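Local coordinates for metal-independent carbonic anhydrase (Nostoc sp. PCC 7120 = FACHB-418, PDB 7C5W), which catalyses the hydration of carbon dioxide to bicarbonate without any metal cofactor and assembles as a homotetramer, a dimer of dimers, at residues D65-Q70 against V74-T79. Sequence-based numbering, arbitrary orientation.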
ATOM      1  N   ASP A  65       7.785 -20.561   7.510  1.00 66.22           N
ATOM      2  CA  ASP A  65       6.394 -20.461   6.994  1.00 66.99           C
ATOM      3  C   ASP A  65       5.699 -19.165   7.432  1.00 63.63           C
ATOM      4  O   ASP A  65       5.136 -18.504   6.566  1.00 64.92           O
ATOM      5  CB  ASP A  65       5.520 -21.589   7.528  1.00 70.21           C
ATOM      6  CG  ASP A  65       5.239 -22.661   6.504  1.00 79.24           C
ATOM      7  OD1 ASP A  65       6.168 -22.979   5.734  1.00 70.10           O
ATOM      8  OD2 ASP A  65       4.091 -23.148   6.485  1.00 95.93           O
ATOM      9  N   ALA A  66       5.673 -18.876   8.735  1.00 57.42           N
ATOM     10  CA  ALA A  66       4.759 -17.893   9.361  1.00 63.11           C
ATOM     11  C   ALA A  66       5.430 -16.516   9.474  1.00 59.25           C
ATOM     12  O   ALA A  66       4.690 -15.522   9.521  1.00 59.66           O
ATOM     13  CB  ALA A  66       4.292 -18.388  10.708  1.00 55.81           C
ATOM     14  N   TYR A  67       6.766 -16.464   9.513  1.00 54.44           N
ATOM     15  CA  TYR A  67       7.557 -15.211   9.622  1.00 49.94           C
ATOM     16  C   TYR A  67       8.115 -14.834   8.247  1.00 52.29           C
ATOM     17  O   TYR A  67       7.936 -15.602   7.285  1.00 56.20           O
ATOM     18  CB  TYR A  67       8.632 -15.352  10.696  1.00 51.42           C
ATOM     19  CG  TYR A  67       8.098 -15.331  12.107  1.00 53.87           C
ATOM     20  CD1 TYR A  67       7.556 -16.465  12.691  1.00 54.65           C
ATOM     21  CD2 TYR A  67       8.114 -14.167  12.855  1.00 49.75           C
ATOM     22  CE1 TYR A  67       7.050 -16.442  13.980  1.00 52.77           C
ATOM     23  CE2 TYR A  67       7.622 -14.131  14.147  1.00 51.93           C
ATOM     24  CZ  TYR A  67       7.090 -15.273  14.715  1.00 52.50           C
ATOM     25  OH  TYR A  67       6.609 -15.234  15.993  1.00 54.21           O
ATOM     26  N   GLY A  68       8.747 -13.663   8.149  1.00 54.17           N
ATOM     27  CA  GLY A  68       9.169 -13.069   6.865  1.00 55.91           C
ATOM     28  C   GLY A  68      10.637 -12.687   6.843  1.00 58.12           C
ATOM     29  O   GLY A  68      10.968 -11.688   6.176  1.00 56.68           O
ATOM     30  N   TYR A  69      11.498 -13.483   7.488  1.00 55.93           N
ATOM     31  CA  TYR A  69      12.970 -13.277   7.531  1.00 54.37           C
ATOM     32  C   TYR A  69      13.549 -13.289   6.114  1.00 55.23           C
ATOM     33  O   TYR A  69      14.626 -12.699   5.924  1.00 56.16           O
ATOM     34  CB  TYR A  69      13.620 -14.305   8.454  1.00 50.01           C
ATOM     35  CG  TYR A  69      13.365 -14.002   9.911  1.00 55.95           C
ATOM     36  CD1 TYR A  69      14.007 -12.939  10.526  1.00 50.02           C
ATOM     37  CD2 TYR A  69      12.464 -14.745  10.665  1.00 50.88           C
ATOM     38  CE1 TYR A  69      13.780 -12.638  11.857  1.00 54.56           C
ATOM     39  CE2 TYR A  69      12.235 -14.456  12.002  1.00 50.48           C
ATOM     40  CZ  TYR A  69      12.890 -13.394  12.598  1.00 54.34           C
ATOM     41  OH  TYR A  69      12.671 -13.053  13.905  1.00 53.56           O
ATOM     42  N   GLN A  70      12.838 -13.892   5.156  1.00 54.49           N
ATOM     43  CA  GLN A  70      13.231 -13.927   3.722  1.00 56.36           C
ATOM     44  C   GLN A  70      13.296 -12.506   3.143  1.00 61.43           C
ATOM     45  O   GLN A  70      14.064 -12.315   2.200  1.00 67.11           O
ATOM     46  CB  GLN A  70      12.257 -14.775   2.901  1.00 61.48           C
ATOM     47  CG  GLN A  70      12.294 -16.258   3.256  1.00 69.74           C
ATOM     48  CD  GLN A  70      11.327 -16.629   4.357  1.00 71.80           C
ATOM     49  OE1 GLN A  70      10.820 -15.775   5.090  1.00 65.12           O
ATOM     50  NE2 GLN A  70      11.066 -17.922   4.482  1.00 69.91           N
ATOM     51  N   VAL A  74      13.061  -9.091  10.530  1.00 53.74           N
ATOM     52  CA  VAL A  74      11.703  -9.081  11.139  1.00 55.47           C
ATOM     53  C   VAL A  74      11.775  -8.265  12.431  1.00 58.88           C
ATOM     54  O   VAL A  74      12.767  -8.414  13.176  1.00 54.99           O
ATOM     55  CB  VAL A  74      11.196 -10.506  11.398  1.00 52.15           C
ATOM     56  CG1 VAL A  74       9.881 -10.490  12.164  1.00 52.85           C
ATOM     57  CG2 VAL A  74      11.074 -11.288  10.100  1.00 49.17           C
ATOM     58  N   LEU A  75      10.771  -7.422  12.672  1.00 54.96           N
ATOM     59  CA  LEU A  75      10.685  -6.592  13.898  1.00 53.28           C
ATOM     60  C   LEU A  75      10.040  -7.438  15.006  1.00 55.93           C
ATOM     61  O   LEU A  75       8.818  -7.298  15.265  1.00 53.13           O
ATOM     62  CB  LEU A  75       9.901  -5.318  13.588  1.00 53.44           C
ATOM     63  CG  LEU A  75      10.637  -4.263  12.761  1.00 52.54           C
ATOM     64  CD1 LEU A  75      11.144  -4.827  11.441  1.00 45.01           C
ATOM     65  CD2 LEU A  75       9.726  -3.067  12.514  1.00 53.73           C
ATOM     66  N   PHE A  76      10.851  -8.303  15.623  1.00 55.90           N
ATOM     67  CA  PHE A  76      10.428  -9.301  16.636  1.00 54.52           C
ATOM     68  C   PHE A  76      11.022  -8.933  18.000  1.00 57.11           C
ATOM     69  O   PHE A  76      12.251  -9.094  18.214  1.00 60.63           O
ATOM     70  CB  PHE A  76      10.835 -10.702  16.178  1.00 52.68           C
ATOM     71  CG  PHE A  76      10.316 -11.832  17.027  1.00 58.58           C
ATOM     72  CD1 PHE A  76       9.211 -11.661  17.845  1.00 56.66           C
ATOM     73  CD2 PHE A  76      10.912 -13.086  16.972  1.00 56.69           C
ATOM     74  CE1 PHE A  76       8.731 -12.713  18.612  1.00 58.62           C
ATOM     75  CE2 PHE A  76      10.430 -14.132  17.741  1.00 55.98           C
ATOM     76  CZ  PHE A  76       9.338 -13.948  18.555  1.00 57.41           C
ATOM     77  N   LYS A  77      10.179  -8.419  18.896  1.00 53.59           N
ATOM     78  CA  LYS A  77      10.532  -8.249  20.329  1.00 53.58           C
ATOM     79  C   LYS A  77       9.728  -9.276  21.115  1.00 57.41           C
ATOM     80  O   LYS A  77       8.555  -9.054  21.417  1.00 56.47           O
ATOM     81  CB  LYS A  77      10.309  -6.810  20.801  1.00 54.61           C
ATOM     82  CG  LYS A  77      10.837  -6.526  22.203  1.00 57.44           C
ATOM     83  CD  LYS A  77       9.775  -6.700  23.264  1.00 61.11           C
ATOM     84  CE  LYS A  77      10.239  -7.391  24.524  1.00 58.06           C
ATOM     85  NZ  LYS A  77       9.083  -7.919  25.286  1.00 56.33           N
ATOM     86  N   PRO A  78      10.328 -10.455  21.411  1.00 58.93           N
ATOM     87  CA  PRO A  78       9.635 -11.529  22.128  1.00 59.74           C
ATOM     88  C   PRO A  78       9.304 -11.170  23.588  1.00 59.59           C
ATOM     89  O   PRO A  78       9.967 -10.318  24.157  1.00 57.85           O
ATOM     90  CB  PRO A  78      10.623 -12.704  22.069  1.00 63.03           C
ATOM     91  CG  PRO A  78      11.592 -12.334  20.966  1.00 59.36           C
ATOM     92  CD  PRO A  78      11.697 -10.828  21.043  1.00 52.54           C
ATOM     93  N   THR A  79       8.272 -11.804  24.152  1.00 60.06           N
ATOM     94  CA  THR A  79       7.794 -11.566  25.544  1.00 64.51           C
ATOM     95  C   THR A  79       8.979 -11.619  26.520  1.00 70.53           C
ATOM     96  O   THR A  79       9.199 -10.603  27.215  1.00 67.78           O
ATOM     97  CB  THR A  79       6.728 -12.582  25.973  1.00 64.56           C
ATOM     98  OG1 THR A  79       5.802 -12.791  24.906  1.00 66.33           O
ATOM     99  CG2 THR A  79       5.982 -12.138  27.209  1.00 58.60           C
TER
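Y69 and V74 mark the point where the two backbones come nearest, their CA atoms 5.7 Å apart, as the chain leaves helix 52-66 at Y67 and doubles back into the short strand 75-77. No hydrogen bond joins 65-70 to 74-79; the contact is made by side chains and by V74 CG2 lying against the backbone, 3.6 Å from G68 C. V74 points into it and divides its two methyls: CG2 lies over the face of the Y69 ring, 3.4 Å from the centroid and only 11° off the normal, a CH-pi contact, while CG1 meets the edge of the Y67 ring at CD2, 4.1 Å away. With CG1 anti to the backbone N (chi1 173°), CG2 is left beside that nitrogen, over Y69. F76 takes the two phenol ends differently: Y69 OH sits at its edge, 3.5 Å from CD2, whereas Y67 OH lies over a face, with the Y67 and F76 planes inclined at 42°. P78 CG is centred over the opposite face. Were Y69 replaced by an alanine, V74 CG2 would probably lose its aromatic face, the F76 edge its hydroxyl neighbour and R88 O its donor. F76 also stacks on H170 and approaches Y97, which with T79 binds hydrogencarbonate. The example illustrates how CH-pi and aromatic packing can join a helix exit to a strand without a hydrogen bond between them, the phenol hydroxyls being satisfied outside, Y67 by W36 NE1 and Y69 by R88 O.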